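Local structure of glycerate kinase, putative (Thermotoga maritima, 2B8N) at residues A186-F190 against L252-E256. The protein catalyses the magnesium-dependent transfer of a phosphate from ATP to D-glycerate, giving 2-phosphoglycerate, a step in the degradation of serine. Sequence-based numbering, arbitrary orientation.
Sequences AERVF and LSNVE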
loop_
_atom_site.group_PDB
_atom_site.type_symbol
_atom_site.label_atom_id
_atom_site.label_comp_id
_atom_site.label_asym_id
_atom_site.label_seq_id
_atom_site.Cartn_x
_atom_site.Cartn_y
_atom_site.Cartn_z
ATOM N N ALA A 186 18.083 5.771 -10.421
ATOM C CA ALA A 186 18.129 7.182 -10.885
ATOM C C ALA A 186 19.520 7.536 -11.348
ATOM O O ALA A 186 19.702 8.344 -12.282
ATOM C CB ALA A 186 17.703 8.152 -9.770
ATOM N N GLU A 187 20.496 6.939 -10.674
ATOM C CA GLU A 187 21.884 7.132 -11.005
ATOM C C GLU A 187 22.203 6.519 -12.370
ATOM O O GLU A 187 23.041 7.048 -13.093
ATOM C CB GLU A 187 22.758 6.539 -9.903
ATOM C CG GLU A 187 24.227 6.489 -10.225
ATOM C CD GLU A 187 25.080 6.190 -9.015
ATOM O OE1 GLU A 187 24.872 5.153 -8.369
ATOM O OE2 GLU A 187 25.968 7.005 -8.714
ATOM N N ARG A 188 21.552 5.415 -12.741
ATOM C CA ARG A 188 21.785 4.812 -14.083
ATOM C C ARG A 188 21.030 5.535 -15.191
ATOM O O ARG A 188 21.468 5.607 -16.326
ATOM C CB ARG A 188 21.351 3.369 -14.096
ATOM C CG ARG A 188 22.224 2.442 -13.311
ATOM C CD ARG A 188 23.386 1.937 -14.140
ATOM N NE ARG A 188 23.673 0.561 -13.757
ATOM C CZ ARG A 188 23.569 -0.515 -14.536
ATOM N NH1 ARG A 188 23.203 -0.430 -15.802
ATOM N NH2 ARG A 188 23.850 -1.709 -14.032
ATOM N N VAL A 189 19.868 6.062 -14.845
ATOM C CA VAL A 189 19.068 6.842 -15.779
ATOM C C VAL A 189 19.795 8.126 -16.198
ATOM O O VAL A 189 19.690 8.573 -17.349
ATOM C CB VAL A 189 17.718 7.161 -15.153
ATOM C CG1 VAL A 189 16.984 8.268 -15.924
ATOM C CG2 VAL A 189 16.882 5.889 -15.121
ATOM N N PHE A 190 20.529 8.706 -15.251
ATOM C CA PHE A 190 21.413 9.795 -15.547
ATOM C C PHE A 190 22.214 9.508 -16.825
ATOM O O PHE A 190 22.709 8.343 -17.056
ATOM C CB PHE A 190 22.383 10.060 -14.382
ATOM C CG PHE A 190 22.985 11.441 -14.406
ATOM C CD1 PHE A 190 22.276 12.524 -13.886
ATOM C CD2 PHE A 190 24.225 11.664 -14.986
ATOM C CE1 PHE A 190 22.814 13.825 -13.927
ATOM C CE2 PHE A 190 24.767 12.942 -15.039
ATOM C CZ PHE A 190 24.067 14.030 -14.511
ATOM N N LEU A 252 20.728 13.170 -5.373
ATOM C CA LEU A 252 20.249 12.947 -6.749
ATOM C C LEU A 252 19.736 14.275 -7.313
ATOM O O LEU A 252 18.966 14.955 -6.661
ATOM C CB LEU A 252 19.125 11.897 -6.776
ATOM C CG LEU A 252 19.369 10.476 -6.220
ATOM C CD1 LEU A 252 18.091 9.652 -6.175
ATOM C CD2 LEU A 252 20.397 9.734 -7.010
ATOM N N SER A 253 20.170 14.649 -8.511
ATOM C CA SER A 253 19.745 15.907 -9.126
ATOM C C SER A 253 18.703 15.724 -10.231
ATOM O O SER A 253 18.132 16.702 -10.686
ATOM C CB SER A 253 20.966 16.615 -9.707
ATOM O OG SER A 253 21.752 15.724 -10.483
ATOM N N ASN A 254 18.457 14.484 -10.658
ATOM C CA ASN A 254 17.613 14.219 -11.829
ATOM C C ASN A 254 16.270 13.545 -11.506
ATOM O O ASN A 254 15.811 12.685 -12.257
ATOM C CB ASN A 254 18.386 13.352 -12.834
ATOM C CG ASN A 254 18.608 11.944 -12.327
ATOM O OD1 ASN A 254 18.704 11.728 -11.115
ATOM N ND2 ASN A 254 18.679 10.980 -13.241
ATOM N N VAL A 255 15.622 13.933 -10.411
ATOM C CA VAL A 255 14.378 13.259 -10.001
ATOM C C VAL A 255 13.236 14.200 -9.628
ATOM O O VAL A 255 13.428 15.182 -8.939
ATOM C CB VAL A 255 14.625 12.362 -8.784
ATOM C CG1 VAL A 255 13.320 11.774 -8.283
ATOM C CG2 VAL A 255 15.615 11.245 -9.125
ATOM N N GLU A 256 12.037 13.866 -10.071
ATOM C CA GLU A 256 10.825 14.536 -9.628
ATOM C C GLU A 256 9.873 13.426 -9.220
ATOM O O GLU A 256 9.595 12.536 -10.023
ATOM C CB GLU A 256 10.194 15.361 -10.750
#
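A single amide side chain can join the end of a helix to the start of a strand that is distant in sequence, and Asn254 is a clear example. Its chi1 of 69° (p) directs the carboxamide at the last turn of helix 184-189, where ND2 donates a hydrogen bond to the carbonyl O of Ala186 (3.0 Å, N-H...O angle 161°). Ala186 O already accepts a hydrogen bond from Phe190 N (3.1 Å), so it serves both the closing helical bond and the incoming amide. ND2 also donates to the carbonyl of Ala192, on the link that leads from the helix into strand 193-199, so one amide nitrogen ties the last helical turn to the link that follows it.

Beside the polar link lies a small apolar cluster. Ala186 points its CB toward 252-256 and meets Leu252 CD1 at 3.9 Å and Val255 CG2 at 3.8 Å; the m,t rotamer of Leu252 brings the tip of a sideways-pointing side chain to this methyl. Separately, Phe190, the first residue to leave helical geometry, turns its ring (chi1 -160°, t) so that the edge faces the amide, with CD1 4.0 Å from Asn254 ND2, while CE1 lies 4.1 Å from Ser253 OG. Arg188 points away and forms a salt bridge with Asp121, and Val189 packs on Val120 of helix 107-120.

The backbone of Asn254 pairs with Val194, beginning the parallel pairing of strands 193-199 and 255-261, the latter outermost in the sheet within this chain. Parallel strands in the order 3-2-1-4-5-6 are characteristic of a Rossmann-like alpha/beta domain.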